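Local coordinates for protein glycoside Hydrolase (Bacteroides plebeius, PDB 5T3B) that probably hydrolyses glycosidic bonds of polysaccharides, as a member of glycoside hydrolase family 50, a family known for beta-agarases, at residues Q71-Q76 and V472-D477; S111-P116 and Y121-I126; S157-H162 and K448-Y453; F385-F390 and L424-A429. All coordinates share one frame; numbering follows the deposited sequence. Where two conformers were deposited one is given.

Contact 1: residues Q71-Q76 and V472-D477; sequences QQTKTQ and VYNLID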
# COMPACT_ATOMS: atom_id res chain seq x y z
N GLN A 71 -4.91 7.31 25.45
CA GLN A 71 -3.91 7.89 24.53
C GLN A 71 -2.68 8.32 25.32
O GLN A 71 -2.77 9.10 26.25
CB GLN A 71 -4.51 9.00 23.73
CG GLN A 71 -3.56 9.61 22.75
CD GLN A 71 -4.19 10.53 21.76
OE1 GLN A 71 -5.37 10.45 21.42
NE2 GLN A 71 -3.34 11.40 21.21
N GLN A 72 -1.53 7.82 24.90
CA GLN A 72 -0.31 8.00 25.65
C GLN A 72 0.47 9.23 25.21
O GLN A 72 0.84 10.05 26.06
CB GLN A 72 0.53 6.74 25.62
CG GLN A 72 -0.18 5.57 26.30
CD GLN A 72 0.69 4.35 26.36
OE1 GLN A 72 1.88 4.43 26.13
NE2 GLN A 72 0.09 3.21 26.69
N THR A 73 0.70 9.37 23.89
CA THR A 73 1.38 10.49 23.34
C THR A 73 0.30 11.46 22.90
O THR A 73 -0.57 11.13 22.07
CB THR A 73 2.24 10.09 22.13
OG1 THR A 73 3.23 9.18 22.61
CG2 THR A 73 2.88 11.33 21.43
N LYS A 74 0.36 12.68 23.45
CA LYS A 74 -0.75 13.64 23.39
C LYS A 74 -0.44 14.93 22.64
O LYS A 74 -1.36 15.72 22.41
CB LYS A 74 -1.24 13.89 24.81
CG LYS A 74 -1.63 12.66 25.66
CD LYS A 74 -1.98 13.06 27.11
CE LYS A 74 -2.09 11.93 28.15
NZ LYS A 74 -0.90 11.00 28.23
N THR A 75 0.82 15.17 22.30
CA THR A 75 1.20 16.40 21.58
C THR A 75 2.23 16.06 20.52
O THR A 75 2.99 15.03 20.62
CB THR A 75 1.82 17.42 22.52
OG1 THR A 75 3.11 16.97 22.98
CG2 THR A 75 0.88 17.74 23.70
N GLN A 76 2.35 16.97 19.56
CA GLN A 76 3.36 16.82 18.54
C GLN A 76 4.79 16.78 19.11
O GLN A 76 5.60 16.00 18.62
CB GLN A 76 3.16 17.77 17.36
CG GLN A 76 3.50 19.13 17.61
CD GLN A 76 3.45 19.91 16.34
OE1 GLN A 76 4.36 20.66 16.07
NE2 GLN A 76 2.37 19.79 15.61
N VAL A 472 1.22 4.55 17.41
CA VAL A 472 1.25 3.21 16.88
C VAL A 472 2.10 2.24 17.71
O VAL A 472 1.75 1.06 17.86
CB VAL A 472 1.64 3.12 15.39
CG1 VAL A 472 0.58 3.76 14.52
CG2 VAL A 472 3.02 3.75 15.13
N TYR A 473 3.24 2.71 18.20
CA TYR A 473 4.15 1.80 18.89
C TYR A 473 3.55 1.33 20.23
O TYR A 473 3.63 0.16 20.59
CB TYR A 473 5.53 2.45 19.07
CG TYR A 473 6.18 2.84 17.76
CD1 TYR A 473 6.68 1.89 16.89
CD2 TYR A 473 6.21 4.15 17.33
CE1 TYR A 473 7.29 2.23 15.69
CE2 TYR A 473 6.78 4.52 16.14
CZ TYR A 473 7.30 3.56 15.28
OH TYR A 473 7.89 3.84 14.09
N ASN A 474 2.93 2.26 20.96
CA ASN A 474 2.32 1.86 22.23
C ASN A 474 0.95 1.15 22.05
O ASN A 474 0.58 0.31 22.86
CB ASN A 474 2.31 2.97 23.23
CG ASN A 474 1.38 4.11 22.88
OD1 ASN A 474 0.14 3.94 22.90
ND2 ASN A 474 1.93 5.24 22.53
N LEU A 475 0.28 1.42 20.93
CA LEU A 475 -0.89 0.65 20.58
C LEU A 475 -0.53 -0.82 20.29
O LEU A 475 -1.26 -1.74 20.65
CB LEU A 475 -1.64 1.28 19.42
CG LEU A 475 -2.54 2.44 19.86
CD1 LEU A 475 -2.88 3.32 18.65
CD2 LEU A 475 -3.80 1.94 20.57
N ILE A 476 0.53 -0.99 19.53
CA ILE A 476 1.04 -2.33 19.26
C ILE A 476 1.33 -3.05 20.58
O ILE A 476 1.04 -4.23 20.71
CB ILE A 476 2.21 -2.28 18.27
CG1 ILE A 476 1.63 -2.01 16.88
CG2 ILE A 476 3.03 -3.58 18.32
CD1 ILE A 476 2.68 -1.59 15.90
N ASP A 477 1.97 -2.36 21.50
CA ASP A 477 2.27 -2.98 22.80
C ASP A 477 0.96 -3.42 23.47
O ASP A 477 0.88 -4.52 24.05
CB ASP A 477 3.01 -2.04 23.73
CG ASP A 477 4.44 -1.82 23.32
OD1 ASP A 477 5.04 -2.64 22.63
OD2 ASP A 477 4.95 -0.74 23.70
O HOH W 1 0.59 0.50 25.64

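Contact 2: residues S111-P116 and Y121-I126; sequences SWIVDP and YYVRGI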
# COMPACT_ATOMS: atom_id res chain seq x y z
N SER A 111 6.09 -8.61 12.65
CA SER A 111 7.04 -8.11 11.69
C SER A 111 7.23 -6.58 11.82
O SER A 111 6.31 -5.86 12.13
CB SER A 111 6.58 -8.43 10.25
OG SER A 111 6.55 -9.79 9.96
N TRP A 112 8.44 -6.13 11.48
CA TRP A 112 8.76 -4.72 11.42
C TRP A 112 9.60 -4.41 10.25
O TRP A 112 10.54 -5.15 9.92
CB TRP A 112 9.59 -4.32 12.65
CG TRP A 112 8.92 -4.37 13.96
CD1 TRP A 112 9.04 -5.40 14.84
CD2 TRP A 112 7.99 -3.45 14.55
NE1 TRP A 112 8.29 -5.17 15.90
CE2 TRP A 112 7.66 -3.97 15.79
CE3 TRP A 112 7.47 -2.23 14.18
CZ2 TRP A 112 6.80 -3.32 16.68
CZ3 TRP A 112 6.63 -1.58 15.09
CH2 TRP A 112 6.30 -2.15 16.30
N ILE A 113 9.33 -3.28 9.60
CA ILE A 113 10.41 -2.62 8.86
C ILE A 113 11.39 -2.02 9.89
O ILE A 113 10.96 -1.43 10.86
CB ILE A 113 9.86 -1.52 7.95
CG1 ILE A 113 8.96 -2.13 6.91
CG2 ILE A 113 10.98 -0.64 7.37
CD1 ILE A 113 9.62 -2.97 5.98
N VAL A 114 12.69 -2.20 9.60
CA VAL A 114 13.76 -1.66 10.46
C VAL A 114 14.51 -0.65 9.60
O VAL A 114 14.81 -0.91 8.42
CB VAL A 114 14.67 -2.84 10.93
CG1 VAL A 114 16.01 -2.43 11.47
CG2 VAL A 114 13.78 -3.66 11.93
N ASP A 115 14.81 0.50 10.22
CA ASP A 115 15.50 1.57 9.55
C ASP A 115 17.00 1.34 9.44
O ASP A 115 17.51 0.33 9.96
CB ASP A 115 15.10 2.92 10.17
CG ASP A 115 15.77 3.23 11.48
OD1 ASP A 115 16.80 2.67 11.86
OD2 ASP A 115 15.21 4.16 12.16
N PRO A 116 17.70 2.19 8.73
CA PRO A 116 19.16 1.96 8.56
C PRO A 116 19.97 1.80 9.85
O PRO A 116 21.03 1.19 9.79
CB PRO A 116 19.60 3.19 7.82
CG PRO A 116 18.40 3.51 6.90
CD PRO A 116 17.24 3.26 7.83
N TYR A 121 10.56 0.96 12.30
CA TYR A 121 9.81 1.99 11.63
C TYR A 121 8.46 1.43 11.25
O TYR A 121 8.38 0.64 10.29
CB TYR A 121 10.53 2.50 10.36
CG TYR A 121 9.70 3.46 9.55
CD1 TYR A 121 9.07 4.55 10.16
CD2 TYR A 121 9.46 3.23 8.20
CE1 TYR A 121 8.23 5.38 9.48
CE2 TYR A 121 8.61 4.08 7.49
CZ TYR A 121 8.01 5.14 8.12
OH TYR A 121 7.11 5.96 7.46
N TYR A 122 7.41 1.84 11.91
CA TYR A 122 6.06 1.47 11.55
C TYR A 122 5.66 2.36 10.40
O TYR A 122 5.64 3.59 10.53
CB TYR A 122 5.10 1.56 12.73
CG TYR A 122 3.81 0.86 12.41
CD1 TYR A 122 3.70 -0.51 12.50
CD2 TYR A 122 2.72 1.54 11.88
CE1 TYR A 122 2.55 -1.17 12.14
CE2 TYR A 122 1.57 0.86 11.48
CZ TYR A 122 1.48 -0.51 11.64
OH TYR A 122 0.35 -1.16 11.26
N VAL A 123 5.37 1.78 9.23
CA VAL A 123 5.20 2.60 8.04
C VAL A 123 3.91 3.42 8.15
O VAL A 123 2.82 2.86 8.33
CB VAL A 123 5.16 1.78 6.74
CG1 VAL A 123 4.98 2.69 5.56
CG2 VAL A 123 6.43 0.95 6.62
N ARG A 124 4.04 4.76 8.02
CA ARG A 124 2.90 5.68 7.92
C ARG A 124 3.22 6.62 6.78
O ARG A 124 4.02 7.52 6.92
CB ARG A 124 2.68 6.39 9.25
CG ARG A 124 2.06 5.50 10.32
CD ARG A 124 2.53 5.84 11.73
NE ARG A 124 3.96 5.53 11.82
CZ ARG A 124 4.86 6.18 12.55
NH1 ARG A 124 4.48 7.03 13.49
NH2 ARG A 124 6.14 5.95 12.31
N GLY A 125 2.64 6.31 5.61
CA GLY A 125 2.94 7.00 4.41
C GLY A 125 1.76 7.76 3.80
O GLY A 125 0.62 7.58 4.18
N ILE A 126 2.14 8.59 2.83
CA ILE A 126 1.19 9.36 2.03
C ILE A 126 1.45 9.06 0.56
O ILE A 126 2.61 9.11 0.12
CB ILE A 126 1.33 10.86 2.31
CG1 ILE A 126 1.04 11.17 3.73
CG2 ILE A 126 0.49 11.67 1.31
CD1 ILE A 126 -0.35 11.14 4.08
O HOH W 2 7.07 -1.75 10.43

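Contact 3: residues S157-H162 and K448-Y453; sequences SEIGFH and KGMLDY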
# COMPACT_ATOMS: atom_id res chain seq x y z
N SER A 157 5.65 14.98 9.40
CA SER A 157 6.15 14.45 10.64
C SER A 157 5.36 14.82 11.87
O SER A 157 5.22 14.02 12.80
CB SER A 157 7.64 14.82 10.84
OG SER A 157 7.78 16.17 11.14
N GLU A 158 4.84 16.01 11.87
CA GLU A 158 4.03 16.47 13.01
C GLU A 158 2.74 15.68 13.17
O GLU A 158 2.18 15.65 14.29
CB GLU A 158 3.70 17.97 12.86
CG GLU A 158 4.93 18.84 13.04
CD GLU A 158 4.71 20.28 12.53
OE1 GLU A 158 3.68 20.56 11.80
OE2 GLU A 158 5.57 21.13 12.83
N ILE A 159 2.25 15.07 12.08
CA ILE A 159 1.04 14.27 12.04
C ILE A 159 1.44 12.76 12.12
O ILE A 159 0.59 11.90 12.11
CB ILE A 159 0.23 14.56 10.69
CG1 ILE A 159 -0.20 16.05 10.62
CG2 ILE A 159 -1.05 13.66 10.51
CD1 ILE A 159 -0.51 16.42 9.16
N GLY A 160 2.73 12.46 12.25
CA GLY A 160 3.22 11.08 12.34
C GLY A 160 3.26 10.32 11.03
O GLY A 160 3.29 9.09 11.06
N PHE A 161 3.37 11.05 9.91
CA PHE A 161 3.67 10.44 8.61
C PHE A 161 5.13 10.74 8.29
O PHE A 161 5.57 11.87 8.41
CB PHE A 161 2.78 11.02 7.50
CG PHE A 161 1.34 10.60 7.55
CD1 PHE A 161 0.94 9.33 7.14
CD2 PHE A 161 0.36 11.47 7.99
CE1 PHE A 161 -0.40 8.98 7.14
CE2 PHE A 161 -0.96 11.14 7.95
CZ PHE A 161 -1.35 9.87 7.55
N HIS A 162 5.80 9.73 7.71
CA HIS A 162 7.25 9.82 7.45
C HIS A 162 7.72 9.41 6.10
O HIS A 162 8.88 9.56 5.78
CB HIS A 162 8.02 9.08 8.54
CG HIS A 162 7.77 9.62 9.93
ND1 HIS A 162 8.47 10.68 10.45
CD2 HIS A 162 6.83 9.31 10.86
CE1 HIS A 162 8.01 10.94 11.65
NE2 HIS A 162 6.98 10.17 11.91
N LYS A 448 -10.23 12.94 -2.09
CA LYS A 448 -9.27 11.87 -1.81
C LYS A 448 -8.13 12.32 -0.94
O LYS A 448 -7.35 11.51 -0.49
CB LYS A 448 -8.72 11.31 -3.12
CG LYS A 448 -9.73 10.68 -4.05
CD LYS A 448 -9.14 10.31 -5.40
CE LYS A 448 -10.17 9.73 -6.32
NZ LYS A 448 -9.67 9.70 -7.76
N GLY A 449 -8.02 13.60 -0.66
CA GLY A 449 -6.79 14.09 -0.08
C GLY A 449 -6.77 14.28 1.40
O GLY A 449 -7.81 14.48 2.04
N MET A 450 -5.56 14.27 1.95
CA MET A 450 -5.32 14.81 3.28
C MET A 450 -5.30 16.36 3.25
O MET A 450 -5.63 17.00 4.26
CB MET A 450 -3.99 14.29 3.84
CG MET A 450 -3.77 14.54 5.31
SD MET A 450 -2.29 13.88 6.06
CE MET A 450 -1.01 14.75 5.17
N LEU A 451 -4.96 16.92 2.08
CA LEU A 451 -4.99 18.35 1.80
C LEU A 451 -6.00 18.56 0.66
O LEU A 451 -6.16 17.71 -0.23
CB LEU A 451 -3.65 18.90 1.38
CG LEU A 451 -2.58 19.15 2.40
CD1 LEU A 451 -2.22 17.95 3.23
CD2 LEU A 451 -1.35 19.74 1.72
N ASP A 452 -6.64 19.72 0.67
CA ASP A 452 -7.49 20.10 -0.42
C ASP A 452 -6.68 20.52 -1.65
O ASP A 452 -5.45 20.53 -1.64
CB ASP A 452 -8.53 21.09 0.03
CG ASP A 452 -8.07 22.50 0.17
OD1 ASP A 452 -6.96 22.85 -0.23
OD2 ASP A 452 -8.93 23.30 0.69
N TYR A 453 -7.40 20.83 -2.74
CA TYR A 453 -6.74 21.12 -4.00
C TYR A 453 -5.90 22.41 -3.93
O TYR A 453 -5.04 22.61 -4.79
CB TYR A 453 -7.82 21.21 -5.08
CG TYR A 453 -7.29 21.18 -6.48
CD1 TYR A 453 -6.76 20.04 -7.02
CD2 TYR A 453 -7.36 22.32 -7.28
CE1 TYR A 453 -6.29 19.97 -8.33
CE2 TYR A 453 -6.88 22.29 -8.56
CZ TYR A 453 -6.33 21.12 -9.07
OH TYR A 453 -5.83 21.05 -10.38

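Contact 4: residues F385-F390 and L424-A429; sequences FMVTEF and LGLLEA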
# COMPACT_ATOMS: atom_id res chain seq x y z
N PHE A 385 2.82 -7.86 5.06
CA PHE A 385 2.18 -7.01 4.07
C PHE A 385 2.13 -5.56 4.60
O PHE A 385 2.31 -5.30 5.79
CB PHE A 385 0.76 -7.51 3.71
CG PHE A 385 -0.28 -7.30 4.74
CD1 PHE A 385 -0.46 -8.17 5.78
CD2 PHE A 385 -1.13 -6.21 4.65
CE1 PHE A 385 -1.43 -8.01 6.72
CE2 PHE A 385 -2.16 -6.02 5.59
CZ PHE A 385 -2.31 -6.92 6.64
N MET A 386 1.86 -4.66 3.65
CA MET A 386 1.58 -3.27 3.96
C MET A 386 0.34 -2.87 3.17
O MET A 386 0.17 -3.35 2.05
CB MET A 386 2.74 -2.34 3.63
CG MET A 386 3.14 -2.29 2.21
SD MET A 386 4.62 -1.34 1.85
CE MET A 386 4.07 0.24 2.33
N VAL A 387 -0.44 -1.97 3.70
CA VAL A 387 -1.61 -1.42 2.99
C VAL A 387 -1.13 -0.19 2.27
O VAL A 387 -0.78 0.82 2.89
CB VAL A 387 -2.76 -1.18 3.93
CG1 VAL A 387 -3.88 -0.42 3.17
CG2 VAL A 387 -3.26 -2.48 4.50
N THR A 388 -1.12 -0.25 0.97
CA THR A 388 -0.59 0.83 0.15
C THR A 388 -1.61 1.88 -0.24
O THR A 388 -1.22 2.96 -0.71
CB THR A 388 0.14 0.28 -1.08
OG1 THR A 388 -0.53 -0.89 -1.58
CG2 THR A 388 1.56 -0.10 -0.74
N GLU A 389 -2.89 1.59 -0.06
CA GLU A 389 -3.90 2.61 -0.29
C GLU A 389 -5.13 2.28 0.55
O GLU A 389 -5.55 1.13 0.59
CB GLU A 389 -4.42 2.66 -1.75
CG GLU A 389 -3.41 2.96 -2.82
CD GLU A 389 -3.93 3.01 -4.20
OE1 GLU A 389 -5.14 3.08 -4.45
OE2 GLU A 389 -3.05 3.02 -5.14
N PHE A 390 -5.72 3.33 1.13
CA PHE A 390 -7.02 3.29 1.76
C PHE A 390 -7.40 4.77 2.00
O PHE A 390 -6.52 5.62 2.12
CB PHE A 390 -7.05 2.49 3.04
CG PHE A 390 -6.39 3.15 4.21
CD1 PHE A 390 -4.99 3.25 4.25
CD2 PHE A 390 -7.10 3.63 5.29
CE1 PHE A 390 -4.36 3.90 5.31
CE2 PHE A 390 -6.47 4.25 6.35
CZ PHE A 390 -5.09 4.40 6.38
N LEU A 424 -6.72 0.94 13.37
CA LEU A 424 -6.72 0.05 14.54
C LEU A 424 -6.84 -1.39 14.11
O LEU A 424 -6.20 -2.27 14.71
CB LEU A 424 -7.79 0.45 15.53
CG LEU A 424 -7.57 1.73 16.30
CD1 LEU A 424 -8.82 2.24 16.97
CD2 LEU A 424 -6.45 1.57 17.32
N GLY A 425 -7.67 -1.65 13.12
CA GLY A 425 -7.78 -2.98 12.60
C GLY A 425 -6.49 -3.54 12.07
O GLY A 425 -6.18 -4.71 12.25
N LEU A 426 -5.74 -2.68 11.36
CA LEU A 426 -4.43 -3.06 10.80
C LEU A 426 -3.40 -3.25 11.92
O LEU A 426 -2.55 -4.14 11.81
CB LEU A 426 -3.96 -2.04 9.82
CG LEU A 426 -4.76 -1.85 8.58
CD1 LEU A 426 -4.20 -0.78 7.67
CD2 LEU A 426 -4.96 -3.17 7.82
N LEU A 427 -3.44 -2.43 12.96
CA LEU A 427 -2.49 -2.54 14.07
C LEU A 427 -2.56 -3.90 14.72
O LEU A 427 -1.58 -4.35 15.29
CB LEU A 427 -2.65 -1.39 15.05
CG LEU A 427 -2.16 -0.05 14.58
CD1 LEU A 427 -2.71 1.08 15.46
CD2 LEU A 427 -0.67 0.02 14.45
N GLU A 428 -3.75 -4.51 14.73
CA GLU A 428 -3.87 -5.83 15.33
C GLU A 428 -3.25 -6.95 14.50
O GLU A 428 -3.02 -8.05 15.03
CB GLU A 428 -5.34 -6.16 15.59
CG GLU A 428 -6.00 -5.26 16.58
CD GLU A 428 -7.24 -5.87 17.20
OE1 GLU A 428 -7.11 -6.81 18.03
OE2 GLU A 428 -8.30 -5.39 16.86
N ALA A 429 -2.99 -6.70 13.25
CA ALA A 429 -2.38 -7.69 12.38
C ALA A 429 -0.87 -7.65 12.56
O ALA A 429 -0.20 -6.71 12.08
CB ALA A 429 -2.75 -7.46 10.91

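Contact 1: residues Q71-Q76 and V472-D477
On the protein surface, the loop that leads into helix 76-82 meets the start of the C-terminal helix 472-480, and in the conformer described the side-chain amides of Gln72 and Asn474 stack on each other. Their planes lie 13° apart and the two side chains slide past each other in opposite senses. Gln72 OE1 comes to 3.3 Å from Asn474 CB, so an amide oxygen rests over the root of the asparagine side chain. Asn474 places CG between its backbone N and carbonyl carbon (chi1 69°), which turns the amide out from the helix toward the loop. A water joins the two sides: it accepts from Gln72 NE2 at 2.9 Å and donates to Asn474 O at 2.8 Å. Thr75, the last residue of the loop, is the N-cap of helix 76-82: its OG1 accepts from Glu78 N. With an alanine in place of Asn474, the Gln72 amide would probably lose the flat partner it lies on and be freer to turn. The loop is braced from within by Gln71 NE2, which donates to Thr73 O at 2.9 Å, and by Lys74 NZ, which lies 2.9 Å from Gln72 O and above its carbonyl plane.

Contact 2: residues S111-P116 and Y121-I126
Ile113 and Tyr121 face each other in the beta hairpin of strands 111-114 and 120-126, and the two sides of this pair are held differently. On the tight side Tyr121 N donates to Ile113 O at 2.8 Å, with an N-H...O angle of 163°. The return bond is missing: a water accepts from Ile113 N at 2.9 Å and donates to Tyr121 O at 2.7 Å, so the second link between the strands here is made by a single water in place of a direct bond. Apolar groups pack beside the direct bond. Ile113 splits its branches between two partners, CG1 meeting Val123 CG2 at 4.0 Å while CG2 reaches the edge of the Tyr121 ring, near its plane, 4.2 Å from CD2. The Tyr121 hydroxyl is engaged farther off, by Ser163. Contact is lighter where Trp112 and Tyr122 cross at about a right angle; Trp112 CZ3 lies at the edge of the tyrosine ring, 4.1 Å from CD1. Ile476 of helix 472-480 touches both aromatics. Beyond the hairpin, strand 120-126 runs parallel to strands 163-165 and 432-437, consistent with the (beta/alpha)8 barrel of family 50 enzymes. Arg124 grips the Tyr122 backbone side-on: NE and NH2 both bond to Tyr122 O, NH2 in the carbonyl plane and NE, 2.9 Å away, above it.

Contact 3: residues S157-H162 and K448-Y453
In the conformer described, the sulfur of Met450 lies against the Phe161 ring, 3.6 Å from CE2. It approaches obliquely, with SD 4.6 Å from the ring centroid and 52° off the ring normal, a Met-aromatic contact nearest the CD2-CE2 side of the ring's rim. The thioether chain is extended as far as SD and then bends at its last torsion (chi3 62°), carrying the methyl to Ile159, where CE and Ile159 CD1 are 4.4 Å apart. In this conformer one methionine thus touches two side chains of segment 157-162 with different atoms, and no hydrogen bond joins the segments. In the next shell Ile126 of strand 120-126 touches both Phe161 and Met450, as does Met465 of helix 459-469. The loop backbone at Met450 is itself anchored by hydrogen bonds to Lys439 and Tyr458. On the other side, Ile159 and Phe161 are set by the way helix 145-158 ends: Gly160 takes a positive phi of 77°, and its N bonds back to Ser157 O at 3.0 Å. Asn469 ND2 donates to Ile159 O, tying this turn to helix 459-469. The backbone then continues through His162 into strand 163-165, so the methionine packs on a Schellman motif that closes a helix and turns the chain toward the following strand.

Contact 4: residues F385-F390 and L424-A429
This is a buried, wholly apolar helix-on-strand contact, in which Val387 and Phe385 of strand 385-394 pack on Leu426, near the end of helix 412-427, and Ala429 just beyond it. After strand 385-394 the chain runs through strand 407-409 and helix 412-427 to strand 432-437, which pairs in parallel with 385-394, so the helix packs against the parallel strands of the barrel. At the centre, Val387 CG2 fits between the two methyls of Leu426, 3.7 Å from CD1 and 3.8 Å from CD2, and the two side chains meet at about a right angle. Val387 CG2 stands anti to the carbonyl carbon, and the same methyl also lies at the edge of the Phe385 ring, in its plane, so it touches both Leu426 and its own strand neighbour. Toward the start of the strand, Phe385 CZ reaches the Ala429 methyl, with CB 4.3 Å away and approached obliquely. The spacing of the backbones agrees: the CA atoms of Val387 and Leu426 are 8.5 Å apart. Neighbours extend the core, since Phe385 meets Trp376 edge-to-face and Leu426 also touches Trp435. Charged groups of these segments find their partners beyond the contact, Glu389 in a salt bridge to Arg336 and Glu428 in one to Arg61. With no hydrogen bond across it, the contact depends on the shape fit of methyls and ring, and the pairing of valine with leucine is held by dispersion and the exclusion of water rather than by directed bonds.

In the fold
From the N terminus, the loop 71-76 opens contact 1, which closes only at helix 472-480, so the other three contacts all fall within its span. Contact 2 closes first, as a short hairpin of strands 111-114 and 120-126. Contact 3 then opens at residues 157-162 and closes at 448-453, enclosing contact 4, whose strand and helix segments are 34 residues apart; none of the loops cross. The C-terminal helix of contact 1 binds the hairpin, Tyr473 OH pairing with Tyr122 N, and packs on Leu427 of contact 4. Contacts 2 and 3 join through Arg124 O and His162 N. Contacts 3 and 4 do not touch, their nearest atoms about 6 Å apart.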